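Local coordinates for protein formate dehydrogenase (Pyrobaculum aerophilum, PDB 1QP8) that binds NADPH and is probably a D-isomer specific 2-hydroxyacid dehydrogenase acting as a glyoxylate or hydroxypyruvate reductase, at residues A92-P97 / V205-G210; Y98-Q103 / R115-P120; R222-R227 / L252-A257; W238-F243 / T258-G263. All blocks are in the same frame, centred on the assembly; numbering follows the deposited sequence.

Contacts 1, 2 and 3 lie on the same side of the chain's centre, in the Rossmann-type coenzyme domain. Contact 1 is central: its centre is about 14 Å from that of contact 2, 13 Å from contact 3 and 14 Å from contact 4. Helix 83-98 of contact 1 leads directly into contact 2. Contact 3 meets the same sheet at its edge strand 255-257, where V256 packs on L93 and P97 of contact 1 and on I102 of contact 2. Strand 255-257 continues straight into contact 4. Contacts 1 and 4 both reach NADPH, and V209 CG2 lies 4.0 Å from A262 CB. Contacts 2 and 4, with centres about 26 Å apart, do not touch. All four contacts border the second subunit.

Contact 1 of 4, residues A92-P97 / V205-G210; sequences ALLLAP and VFVNVG. With NDP (NADPH dihydro-nicotinamide-adenine-dinucleotide phosphate), chain C.
The flat groups, the F206 ring and the N208 amide, lie on the far side of strand 205-208, turned from helix 83-98. The F206 ring touches A178 and C180 of strand 177-180, F232 of strand 231-234, and M200 and L215. The side chains that meet here are aliphatic. This is helix-on-sheet packing in a Rossmann-type domain: the helix runs over an inner strand of the parallel sheet, nearly antiparallel to it (156° between the short axes). The axes come within 8.4 Å. V207 stands at the middle and points its two methyls at two successive leucines. CG1, anti to the backbone N, meets L93 CB at 3.9 Å. CG2, beside the backbone N, sits against L94 CB at 3.8 Å, the two side chains crossing at about a right angle. L94 throws its CG anti to its own backbone N (chi1 167°), and this carries CD1 along the strand to V205 CG1, 3.8 Å away. An alanine at V207 would lose both methyls and would probably loosen the grip of the sheet on L93 and L94. Beyond the strand the chain turns toward the coenzyme. N208 OD1 accepts a weak bond from G210 N at 3.3 Å, while S234 OG bonds to N208 O. V209 O ends the path, 2.5 Å in the model from the carboxamide nitrogen N7N of NADPH.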
# COMPACT_ATOMS: atom_id res chain seq x y z
N ALA A 92 1.41 -3.32 2.09
CA ALA A 92 0.16 -3.88 1.60
C ALA A 92 -0.63 -4.36 2.79
O ALA A 92 -1.82 -4.07 2.93
CB ALA A 92 0.44 -5.04 0.66
N LEU A 93 0.04 -5.10 3.66
CA LEU A 93 -0.61 -5.61 4.86
C LEU A 93 -1.21 -4.49 5.68
O LEU A 93 -2.19 -4.69 6.38
CB LEU A 93 0.36 -6.39 5.74
CG LEU A 93 0.27 -7.91 5.62
CD1 LEU A 93 1.15 -8.55 6.69
CD2 LEU A 93 -1.19 -8.35 5.79
N LEU A 94 -0.60 -3.32 5.61
CA LEU A 94 -1.09 -2.18 6.36
C LEU A 94 -2.24 -1.46 5.67
O LEU A 94 -3.32 -1.30 6.22
CB LEU A 94 0.06 -1.21 6.60
CG LEU A 94 -0.30 0.18 7.11
CD1 LEU A 94 -0.99 0.06 8.47
CD2 LEU A 94 0.96 1.03 7.20
N LEU A 95 -1.99 -1.03 4.44
CA LEU A 95 -2.99 -0.29 3.69
C LEU A 95 -4.30 -1.03 3.39
O LEU A 95 -5.35 -0.41 3.33
CB LEU A 95 -2.38 0.22 2.38
CG LEU A 95 -1.07 1.01 2.44
CD1 LEU A 95 -0.72 1.53 1.05
CD2 LEU A 95 -1.22 2.16 3.39
N ALA A 96 -4.24 -2.34 3.18
CA ALA A 96 -5.45 -3.10 2.86
C ALA A 96 -6.52 -2.90 3.91
O ALA A 96 -7.65 -2.56 3.59
CB ALA A 96 -5.14 -4.58 2.70
N PRO A 97 -6.18 -3.13 5.19
CA PRO A 97 -7.15 -2.95 6.27
C PRO A 97 -7.26 -1.47 6.66
O PRO A 97 -8.34 -0.98 6.97
CB PRO A 97 -6.58 -3.77 7.43
CG PRO A 97 -5.34 -4.45 6.88
CD PRO A 97 -4.90 -3.67 5.70
N VAL A 205 -4.34 -0.35 13.68
CA VAL A 205 -4.00 -1.45 12.80
C VAL A 205 -2.57 -1.87 13.14
O VAL A 205 -1.64 -1.12 12.88
CB VAL A 205 -3.95 -0.98 11.35
CG1 VAL A 205 -3.36 -2.07 10.46
CG2 VAL A 205 -5.32 -0.56 10.89
N PHE A 206 -2.39 -3.06 13.70
CA PHE A 206 -1.05 -3.52 14.05
C PHE A 206 -0.58 -4.53 13.02
O PHE A 206 -1.17 -5.60 12.89
CB PHE A 206 -1.06 -4.20 15.42
CG PHE A 206 0.30 -4.55 15.93
CD1 PHE A 206 0.95 -3.73 16.84
CD2 PHE A 206 0.95 -5.69 15.47
CE1 PHE A 206 2.23 -4.04 17.29
CE2 PHE A 206 2.23 -6.01 15.91
CZ PHE A 206 2.88 -5.18 16.82
N VAL A 207 0.48 -4.22 12.30
CA VAL A 207 1.02 -5.13 11.30
C VAL A 207 2.28 -5.88 11.78
O VAL A 207 3.27 -5.25 12.14
CB VAL A 207 1.37 -4.37 10.02
CG1 VAL A 207 2.09 -5.29 9.04
CG2 VAL A 207 0.11 -3.78 9.41
N ASN A 208 2.25 -7.21 11.79
CA ASN A 208 3.45 -7.95 12.19
C ASN A 208 4.00 -8.67 10.98
O ASN A 208 3.29 -9.41 10.32
CB ASN A 208 3.17 -8.98 13.27
CG ASN A 208 4.45 -9.64 13.76
OD1 ASN A 208 5.53 -9.06 13.68
ND2 ASN A 208 4.33 -10.86 14.27
N VAL A 209 5.28 -8.47 10.69
CA VAL A 209 5.86 -9.10 9.52
C VAL A 209 7.14 -9.86 9.90
O VAL A 209 7.71 -10.58 9.10
CB VAL A 209 6.09 -8.03 8.41
CG1 VAL A 209 7.39 -7.29 8.65
CG2 VAL A 209 6.05 -8.66 7.05
N GLY A 210 7.57 -9.69 11.15
CA GLY A 210 8.73 -10.42 11.62
C GLY A 210 8.18 -11.49 12.53
O GLY A 210 6.96 -11.60 12.73
PA NDP C . 18.17 -7.05 10.60
O1A NDP C . 18.43 -8.26 11.44
O2A NDP C . 17.87 -7.97 9.48
O5B NDP C . 17.29 -6.51 11.89
C5B NDP C . 18.10 -5.62 12.75
C4B NDP C . 17.24 -4.40 13.23
O4B NDP C . 16.31 -4.70 14.34
C3B NDP C . 18.10 -3.22 13.85
O3B NDP C . 17.35 -2.02 13.84
C2B NDP C . 18.36 -3.85 15.22
O2B NDP C . 18.97 -3.18 16.26
C1B NDP C . 17.02 -4.36 15.55
N9A NDP C . 17.03 -5.31 16.61
C8A NDP C . 17.54 -6.59 16.68
N7A NDP C . 17.32 -7.15 17.86
C5A NDP C . 16.64 -6.19 18.56
C6A NDP C . 16.11 -6.16 19.90
N6A NDP C . 16.27 -7.23 20.71
N1A NDP C . 15.47 -5.00 20.32
C2A NDP C . 15.36 -3.94 19.43
N3A NDP C . 15.82 -3.88 18.19
C4A NDP C . 16.44 -5.06 17.81
O3 NDP C . 16.85 -6.48 9.96
PN NDP C . 15.50 -6.87 9.11
O1N NDP C . 14.67 -5.67 8.86
O2N NDP C . 15.84 -7.57 7.82
O5D NDP C . 14.67 -7.95 10.05
C5D NDP C . 15.08 -9.34 10.03
C4D NDP C . 14.07 -10.11 10.89
O4D NDP C . 12.76 -10.01 10.28
C3D NDP C . 14.42 -11.59 10.95
O3D NDP C . 15.31 -11.81 12.03
C2D NDP C . 13.01 -12.24 11.08
O2D NDP C . 12.65 -12.43 12.46
C1D NDP C . 12.08 -11.29 10.30
N1N NDP C . 11.79 -11.78 8.87
C2N NDP C . 10.40 -12.04 8.57
C3N NDP C . 10.12 -12.48 7.25
C7N NDP C . 8.61 -12.78 6.89
O7N NDP C . 8.34 -12.98 5.73
N7N NDP C . 7.71 -12.79 7.92
C4N NDP C . 11.10 -12.68 6.21
C5N NDP C . 12.44 -12.38 6.66
C6N NDP C . 12.80 -11.95 7.90
P2B NDP C . 20.64 -3.46 16.39
O1X NDP C . 20.83 -2.61 17.62
O2X NDP C . 20.72 -4.93 16.60
O3X NDP C . 21.20 -2.97 15.14

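Contact 2 of 4, residues Y98-Q103 / R115-P120; sequences YKRIIQ and RDVEIP
The break between helices 83-98 and 101-109 forms a corner, and the loop 115-120 returns to pack into it. K99 leaves the helical conformation, and R100, with positive phi (59°), takes the N-cap position of the next helix. P120 buries the most surface in this contact. Its CB lies over one face of the Y98 ring, 4.0 Å from the centroid, in a CH-pi contact. Its CG lies over the centre of the R100 guanidinium, 3.5 Å above the plane. Two neighbouring carbons of the proline ring thus meet an aromatic face and a cationic one. Y98 reaches this place with CG anti to its backbone N; its OH bonds to L121 O. The R100 chain bends at chi2 and chi3, which folds the guanidinium back over the proline. R100 NE bonds to P97 O in the last turn of the preceding helix. Where the chain bends, R100 CD touches V117 CG1 at 3.7 Å. K99 also folds back, bent at chi2 and chi3, so that NZ donates to P120 O (3.1 Å). The nitrogen lies in the plane of that carbonyl, with a C=O...N angle of 154°. The same NZ forms a salt bridge with E88 of the second subunit. The whole is a break between two consecutive helices, covered by a returning loop, at the subunit interface of a 2-hydroxyacid dehydrogenase dimer.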
# COMPACT_ATOMS: atom_id res chain seq x y z
N TYR A 98 -6.12 -0.78 6.66
CA TYR A 98 -6.08 0.63 7.04
C TYR A 98 -6.99 1.50 6.20
O TYR A 98 -7.86 2.16 6.73
CB TYR A 98 -4.66 1.18 6.96
CG TYR A 98 -4.48 2.48 7.71
CD1 TYR A 98 -4.25 2.49 9.08
CD2 TYR A 98 -4.52 3.70 7.04
CE1 TYR A 98 -4.08 3.68 9.77
CE2 TYR A 98 -4.36 4.90 7.72
CZ TYR A 98 -4.13 4.89 9.09
OH TYR A 98 -4.00 6.08 9.79
N LYS A 99 -6.78 1.52 4.90
CA LYS A 99 -7.63 2.34 4.05
C LYS A 99 -9.00 1.68 3.85
O LYS A 99 -9.79 2.10 2.98
CB LYS A 99 -6.95 2.60 2.70
CG LYS A 99 -5.59 3.27 2.82
CD LYS A 99 -5.70 4.68 3.36
CE LYS A 99 -6.08 5.66 2.26
NZ LYS A 99 -6.37 7.03 2.81
N ARG A 100 -9.26 0.65 4.66
CA ARG A 100 -10.54 -0.06 4.63
C ARG A 100 -10.88 -0.69 3.27
O ARG A 100 -12.06 -0.84 2.92
CB ARG A 100 -11.64 0.91 5.04
CG ARG A 100 -11.24 1.89 6.16
CD ARG A 100 -11.55 1.38 7.57
NE ARG A 100 -10.36 1.19 8.39
CZ ARG A 100 -10.22 1.69 9.62
NH1 ARG A 100 -11.19 2.41 10.17
NH2 ARG A 100 -9.11 1.44 10.32
N ILE A 101 -9.87 -1.04 2.49
CA ILE A 101 -10.12 -1.65 1.18
C ILE A 101 -10.83 -3.00 1.33
O ILE A 101 -11.87 -3.25 0.71
CB ILE A 101 -8.82 -1.88 0.40
CG1 ILE A 101 -8.11 -0.55 0.13
CG2 ILE A 101 -9.12 -2.60 -0.90
CD1 ILE A 101 -8.82 0.34 -0.87
N ILE A 102 -10.25 -3.88 2.16
CA ILE A 102 -10.83 -5.19 2.37
C ILE A 102 -12.27 -5.11 2.85
O ILE A 102 -13.15 -5.79 2.32
CB ILE A 102 -10.07 -6.00 3.40
CG1 ILE A 102 -8.75 -6.50 2.82
CG2 ILE A 102 -10.89 -7.20 3.81
CD1 ILE A 102 -7.92 -7.26 3.84
N GLN A 103 -12.49 -4.29 3.87
CA GLN A 103 -13.83 -4.15 4.43
C GLN A 103 -14.86 -3.61 3.43
O GLN A 103 -15.92 -4.21 3.25
CB GLN A 103 -13.82 -3.30 5.71
CG GLN A 103 -12.70 -2.29 5.81
CD GLN A 103 -11.37 -2.88 6.26
OE1 GLN A 103 -10.99 -2.79 7.43
NE2 GLN A 103 -10.64 -3.47 5.32
N ARG A 115 -21.70 4.36 2.75
CA ARG A 115 -20.38 4.93 3.00
C ARG A 115 -20.36 5.28 4.48
O ARG A 115 -19.99 6.39 4.86
CB ARG A 115 -20.16 6.19 2.16
CG ARG A 115 -20.34 5.99 0.66
CD ARG A 115 -19.82 7.18 -0.14
NE ARG A 115 -20.85 7.71 -1.02
CZ ARG A 115 -20.64 8.24 -2.22
NH1 ARG A 115 -19.40 8.32 -2.70
NH2 ARG A 115 -21.66 8.66 -2.95
N ASP A 116 -20.76 4.33 5.30
CA ASP A 116 -20.80 4.53 6.75
C ASP A 116 -19.48 4.42 7.46
O ASP A 116 -19.38 4.80 8.62
CB ASP A 116 -21.75 3.52 7.38
CG ASP A 116 -21.41 2.10 6.99
OD1 ASP A 116 -21.76 1.71 5.85
OD2 ASP A 116 -20.77 1.40 7.81
N VAL A 117 -18.46 3.88 6.80
CA VAL A 117 -17.15 3.72 7.43
C VAL A 117 -16.21 4.83 6.97
O VAL A 117 -16.02 5.02 5.77
CB VAL A 117 -16.46 2.39 7.03
CG1 VAL A 117 -15.17 2.21 7.80
CG2 VAL A 117 -17.39 1.22 7.27
N GLU A 118 -15.62 5.56 7.91
CA GLU A 118 -14.71 6.62 7.50
C GLU A 118 -13.33 6.04 7.18
O GLU A 118 -12.84 5.13 7.85
CB GLU A 118 -14.59 7.71 8.57
CG GLU A 118 -13.71 8.88 8.11
CD GLU A 118 -13.98 10.17 8.86
OE1 GLU A 118 -13.87 10.19 10.11
OE2 GLU A 118 -14.30 11.18 8.19
N ILE A 119 -12.72 6.58 6.13
CA ILE A 119 -11.42 6.13 5.68
C ILE A 119 -10.30 6.92 6.34
O ILE A 119 -10.17 8.12 6.15
CB ILE A 119 -11.36 6.24 4.16
CG1 ILE A 119 -12.43 5.31 3.59
CG2 ILE A 119 -9.97 5.90 3.65
CD1 ILE A 119 -12.49 5.25 2.12
N PRO A 120 -9.48 6.25 7.16
CA PRO A 120 -8.37 6.90 7.86
C PRO A 120 -7.38 7.45 6.89
O PRO A 120 -7.26 6.97 5.76
CB PRO A 120 -7.74 5.77 8.66
CG PRO A 120 -8.88 4.87 8.93
CD PRO A 120 -9.60 4.85 7.58

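Contact 3 of 4, residues R222-R227 / L252-A257; sequences RILKER and LPNVVA
L252 opens the second segment and touches the helix lightly: its CD1 lies 4.4 Å from L224 CB. From L252 to V255 the chain makes a type I beta turn, with P253 and N254 at its two central positions. N254 is the polar anchor. Its CG stands in the crowded position between the backbone N and the carbonyl carbon (chi1 49°), and this points the amide at helix 217-226. ND2 donates to L224 O at 3.0 Å, and the bond is nearly straight, with an N-H...O angle of 162°. It arrives on a lone pair of the carbonyl, in the carbonyl plane and close to the amide plane of N254. The same ND2 also bonds to F230 O, in the loop before strand 231-234, so one amide nitrogen ties two backbone carbonyls. An alanine at N254 would lose both bonds and would probably let the turn drift from helix 217-226. V255 begins the strand and offers CG2 to L224 CD1, 3.5 Å away, the side chains crossing at about a right angle. L224 thus touches L252, N254 and V255. V256 belongs to the other side: it packs on I101 of the second subunit, and its backbone bonds to F232 and S234, so strand 255-257 runs parallel beside strand 231-234. The helix that crosses from strand 205-208 to strand 231-234 covers the sheet and reaches on to the next strand, 255-257, as in a Rossmann-type fold.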
# COMPACT_ATOMS: atom_id res chain seq x y z
N ARG A 222 -6.49 -11.15 23.30
CA ARG A 222 -7.31 -10.39 24.21
C ARG A 222 -7.73 -9.04 23.69
O ARG A 222 -8.91 -8.69 23.76
CB ARG A 222 -6.60 -10.21 25.54
CG ARG A 222 -7.22 -9.12 26.36
CD ARG A 222 -6.60 -9.03 27.72
NE ARG A 222 -6.98 -7.77 28.33
CZ ARG A 222 -6.85 -7.50 29.62
NH1 ARG A 222 -6.35 -8.41 30.45
NH2 ARG A 222 -7.24 -6.31 30.08
N ILE A 223 -6.79 -8.26 23.19
CA ILE A 223 -7.17 -6.94 22.71
C ILE A 223 -8.07 -7.06 21.49
O ILE A 223 -8.96 -6.24 21.29
CB ILE A 223 -5.96 -6.05 22.37
CG1 ILE A 223 -6.43 -4.60 22.26
CG2 ILE A 223 -5.31 -6.48 21.07
CD1 ILE A 223 -5.33 -3.61 21.94
N LEU A 224 -7.83 -8.09 20.67
CA LEU A 224 -8.65 -8.28 19.49
C LEU A 224 -10.08 -8.52 19.90
O LEU A 224 -10.99 -8.02 19.27
CB LEU A 224 -8.15 -9.45 18.66
CG LEU A 224 -7.07 -9.07 17.66
CD1 LEU A 224 -6.40 -10.32 17.12
CD2 LEU A 224 -7.68 -8.24 16.57
N LYS A 225 -10.27 -9.29 20.98
CA LYS A 225 -11.62 -9.58 21.47
C LYS A 225 -12.26 -8.40 22.20
O LYS A 225 -13.45 -8.44 22.50
CB LYS A 225 -11.61 -10.77 22.42
CG LYS A 225 -11.47 -12.12 21.75
CD LYS A 225 -11.16 -13.19 22.77
CE LYS A 225 -11.01 -14.54 22.11
NZ LYS A 225 -10.37 -15.55 23.03
N GLU A 226 -11.48 -7.37 22.49
CA GLU A 226 -12.01 -6.20 23.17
C GLU A 226 -12.26 -5.05 22.23
O GLU A 226 -13.26 -4.35 22.33
CB GLU A 226 -11.05 -5.71 24.26
CG GLU A 226 -10.68 -6.73 25.31
CD GLU A 226 -9.92 -6.08 26.44
OE1 GLU A 226 -9.33 -5.01 26.20
OE2 GLU A 226 -9.92 -6.64 27.56
N ARG A 227 -11.33 -4.82 21.30
CA ARG A 227 -11.48 -3.72 20.37
C ARG A 227 -11.79 -4.21 18.96
O ARG A 227 -10.90 -4.57 18.20
CB ARG A 227 -10.23 -2.84 20.42
CG ARG A 227 -10.09 -2.17 21.79
CD ARG A 227 -8.66 -2.05 22.32
NE ARG A 227 -8.01 -0.81 21.92
CZ ARG A 227 -7.08 -0.19 22.64
NH1 ARG A 227 -6.69 -0.69 23.80
NH2 ARG A 227 -6.55 0.94 22.19
N LEU A 252 -11.47 -14.46 13.58
CA LEU A 252 -11.84 -13.17 14.15
C LEU A 252 -11.95 -12.22 12.97
O LEU A 252 -11.07 -12.16 12.11
CB LEU A 252 -10.78 -12.70 15.16
CG LEU A 252 -10.89 -13.47 16.50
CD1 LEU A 252 -9.63 -13.36 17.35
CD2 LEU A 252 -12.10 -12.91 17.25
N PRO A 253 -13.07 -11.51 12.88
CA PRO A 253 -13.25 -10.59 11.76
C PRO A 253 -12.26 -9.45 11.70
O PRO A 253 -12.06 -8.86 10.64
CB PRO A 253 -14.70 -10.15 11.89
CG PRO A 253 -15.03 -10.42 13.32
CD PRO A 253 -14.34 -11.72 13.59
N ASN A 254 -11.60 -9.13 12.81
CA ASN A 254 -10.63 -8.05 12.78
C ASN A 254 -9.20 -8.54 12.69
O ASN A 254 -8.28 -7.95 13.27
CB ASN A 254 -10.82 -7.13 13.99
CG ASN A 254 -10.91 -7.89 15.29
OD1 ASN A 254 -11.35 -9.05 15.34
ND2 ASN A 254 -10.52 -7.22 16.38
N VAL A 255 -9.00 -9.62 11.94
CA VAL A 255 -7.66 -10.15 11.71
C VAL A 255 -7.45 -10.37 10.22
O VAL A 255 -8.37 -10.80 9.53
CB VAL A 255 -7.42 -11.49 12.44
CG1 VAL A 255 -6.10 -12.09 11.96
CG2 VAL A 255 -7.36 -11.29 13.95
N VAL A 256 -6.27 -10.04 9.73
CA VAL A 256 -5.94 -10.26 8.33
C VAL A 256 -4.74 -11.17 8.46
O VAL A 256 -3.79 -10.85 9.18
CB VAL A 256 -5.50 -9.00 7.60
CG1 VAL A 256 -4.88 -9.40 6.25
CG2 VAL A 256 -6.71 -8.06 7.37
N ALA A 257 -4.76 -12.29 7.75
CA ALA A 257 -3.66 -13.22 7.87
C ALA A 257 -3.17 -13.79 6.55
O ALA A 257 -3.96 -14.12 5.66
CB ALA A 257 -4.06 -14.33 8.78

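Contact 4 of 4, residues W238-F243 / T258-G263; sequences WGRNDF and TPWVAG. With NDP (NADPH dihydro-nicotinamide-adenine-dinucleotide phosphate), chain C.
The tight part of this contact is F243 against P259, together with the buried indole of W260. The F243 ring sends its tip CZ to P259 CA and P259 C, both 3.7 Å away, and to P259 CB at 3.9 Å. W260 CB lies at the ring edge, near its plane, 4.2 Å from CZ. N241 C sits over one face of the same ring, off toward its rim. R240 is extended from CG to NE and brings NH1 to W260 CH2 at 3.4 Å. The planes are 78° apart, and the approach is oblique. NH2 of R240 is salt-bridged to D62, which probably accounts for most of its charge. The loose side is N241, exposed at the rim, where it borders the W260 ring and R115 of the second subunit. W260 has CG anti to its backbone N (chi1 -164°), which sends the indole toward the coenzyme. Its CD1 is 3.6 Å from NADPH N7N, and O7N lies at the ring edge, in plane. D235 fixes this loop: its carboxylate accepts from V261 N, A262 N and T258 OG1. Two loops follow neighbouring strands of the sheet; the first packs behind the second, which, through W260 and A262, lines the nicotinamide end of a Rossmann-type coenzyme pocket.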
# COMPACT_ATOMS: atom_id res chain seq x y z
N TRP A 238 2.51 -17.69 15.58
CA TRP A 238 3.07 -18.49 16.66
C TRP A 238 3.13 -19.94 16.24
O TRP A 238 4.05 -20.66 16.61
CB TRP A 238 2.23 -18.33 17.93
CG TRP A 238 2.22 -16.92 18.40
CD1 TRP A 238 3.14 -16.32 19.20
CD2 TRP A 238 1.31 -15.90 18.00
NE1 TRP A 238 2.86 -14.99 19.33
CE2 TRP A 238 1.74 -14.70 18.61
CE3 TRP A 238 0.16 -15.87 17.20
CZ2 TRP A 238 1.07 -13.48 18.43
CZ3 TRP A 238 -0.51 -14.66 17.02
CH2 TRP A 238 -0.05 -13.49 17.63
N GLY A 239 2.16 -20.36 15.45
CA GLY A 239 2.14 -21.73 14.98
C GLY A 239 3.32 -22.04 14.09
O GLY A 239 3.55 -23.20 13.74
N ARG A 240 4.06 -21.00 13.71
CA ARG A 240 5.25 -21.16 12.87
C ARG A 240 5.12 -22.28 11.85
O ARG A 240 5.64 -23.37 12.06
CB ARG A 240 6.46 -21.46 13.76
CG ARG A 240 7.42 -20.31 13.92
CD ARG A 240 8.67 -20.68 14.70
NE ARG A 240 9.68 -19.64 14.56
CZ ARG A 240 10.39 -19.44 13.44
NH1 ARG A 240 10.21 -20.22 12.38
NH2 ARG A 240 11.27 -18.45 13.38
N ASN A 241 4.43 -22.02 10.75
CA ASN A 241 4.28 -23.04 9.71
C ASN A 241 3.15 -24.05 9.91
O ASN A 241 2.75 -24.74 8.96
CB ASN A 241 5.60 -23.78 9.51
CG ASN A 241 5.99 -23.83 8.07
OD1 ASN A 241 5.28 -24.40 7.24
ND2 ASN A 241 7.13 -23.23 7.74
N ASP A 242 2.62 -24.17 11.12
CA ASP A 242 1.52 -25.08 11.34
C ASP A 242 0.24 -24.36 10.92
O ASP A 242 -0.55 -24.88 10.13
CB ASP A 242 1.42 -25.49 12.80
CG ASP A 242 0.75 -26.84 12.98
OD1 ASP A 242 -0.30 -27.07 12.36
OD2 ASP A 242 1.28 -27.67 13.75
N PHE A 243 0.07 -23.15 11.44
CA PHE A 243 -1.09 -22.28 11.16
C PHE A 243 -2.35 -22.78 11.82
O PHE A 243 -2.99 -22.06 12.59
CB PHE A 243 -1.35 -22.14 9.65
CG PHE A 243 -0.21 -21.52 8.90
CD1 PHE A 243 0.41 -22.20 7.85
CD2 PHE A 243 0.28 -20.28 9.26
CE1 PHE A 243 1.50 -21.67 7.19
CE2 PHE A 243 1.38 -19.73 8.60
CZ PHE A 243 1.99 -20.42 7.56
N THR A 258 -1.85 -13.89 6.43
CA THR A 258 -1.21 -14.46 5.26
C THR A 258 -0.24 -15.52 5.77
O THR A 258 0.34 -15.38 6.85
CB THR A 258 -0.48 -13.40 4.40
OG1 THR A 258 0.42 -12.64 5.21
CG2 THR A 258 -1.49 -12.48 3.74
N PRO A 259 -0.05 -16.59 4.99
CA PRO A 259 0.81 -17.72 5.31
C PRO A 259 2.31 -17.56 5.22
O PRO A 259 2.99 -18.37 4.59
CB PRO A 259 0.31 -18.82 4.37
CG PRO A 259 -0.59 -18.09 3.34
CD PRO A 259 -0.43 -16.63 3.57
N TRP A 260 2.84 -16.53 5.87
CA TRP A 260 4.28 -16.35 5.88
C TRP A 260 4.82 -16.32 4.45
O TRP A 260 5.71 -17.09 4.10
CB TRP A 260 4.88 -17.50 6.67
CG TRP A 260 6.26 -17.30 7.09
CD1 TRP A 260 7.03 -16.20 6.88
CD2 TRP A 260 7.05 -18.21 7.84
NE1 TRP A 260 8.26 -16.37 7.45
CE2 TRP A 260 8.31 -17.60 8.05
CE3 TRP A 260 6.83 -19.50 8.36
CZ2 TRP A 260 9.33 -18.22 8.76
CZ3 TRP A 260 7.85 -20.12 9.06
CH2 TRP A 260 9.09 -19.48 9.25
N VAL A 261 4.28 -15.44 3.63
CA VAL A 261 4.70 -15.34 2.24
C VAL A 261 5.27 -13.99 1.84
O VAL A 261 5.42 -13.71 0.64
CB VAL A 261 3.54 -15.63 1.31
CG1 VAL A 261 3.25 -17.12 1.32
CG2 VAL A 261 2.31 -14.84 1.74
N ALA A 262 5.60 -13.15 2.81
CA ALA A 262 6.16 -11.85 2.51
C ALA A 262 7.55 -12.03 1.94
O ALA A 262 8.53 -11.74 2.61
CB ALA A 262 6.22 -11.02 3.78
N GLY A 263 7.66 -12.51 0.71
CA GLY A 263 8.97 -12.72 0.14
C GLY A 263 9.67 -13.89 0.80
O GLY A 263 9.57 -14.08 2.01
PA NDP C . 18.17 -7.05 10.60
O1A NDP C . 18.43 -8.26 11.44
O2A NDP C . 17.87 -7.97 9.48
O5B NDP C . 17.29 -6.51 11.89
C5B NDP C . 18.10 -5.62 12.75
C4B NDP C . 17.24 -4.40 13.23
O4B NDP C . 16.31 -4.70 14.34
C3B NDP C . 18.10 -3.22 13.85
O3B NDP C . 17.35 -2.02 13.84
C2B NDP C . 18.36 -3.85 15.22
O2B NDP C . 18.97 -3.18 16.26
C1B NDP C . 17.02 -4.36 15.55
N9A NDP C . 17.03 -5.31 16.61
C8A NDP C . 17.54 -6.59 16.68
N7A NDP C . 17.32 -7.15 17.86
C5A NDP C . 16.64 -6.19 18.56
C6A NDP C . 16.11 -6.16 19.90
N6A NDP C . 16.27 -7.23 20.71
N1A NDP C . 15.47 -5.00 20.32
C2A NDP C . 15.36 -3.94 19.43
N3A NDP C . 15.82 -3.88 18.19
C4A NDP C . 16.44 -5.06 17.81
O3 NDP C . 16.85 -6.48 9.96
PN NDP C . 15.50 -6.87 9.11
O1N NDP C . 14.67 -5.67 8.86
O2N NDP C . 15.84 -7.57 7.82
O5D NDP C . 14.67 -7.95 10.05
C5D NDP C . 15.08 -9.34 10.03
C4D NDP C . 14.07 -10.11 10.89
O4D NDP C . 12.76 -10.01 10.28
C3D NDP C . 14.42 -11.59 10.95
O3D NDP C . 15.31 -11.81 12.03
C2D NDP C . 13.01 -12.24 11.08
O2D NDP C . 12.65 -12.43 12.46
C1D NDP C . 12.08 -11.29 10.30
N1N NDP C . 11.79 -11.78 8.87
C2N NDP C . 10.40 -12.04 8.57
C3N NDP C . 10.12 -12.48 7.25
C7N NDP C . 8.61 -12.78 6.89
O7N NDP C . 8.34 -12.98 5.73
N7N NDP C . 7.71 -12.79 7.92
C4N NDP C . 11.10 -12.68 6.21
C5N NDP C . 12.44 -12.38 6.66
C6N NDP C . 12.80 -11.95 7.90
P2B NDP C . 20.64 -3.46 16.39
O1X NDP C . 20.83 -2.61 17.62
O2X NDP C . 20.72 -4.93 16.60
O3X NDP C . 21.20 -2.97 15.14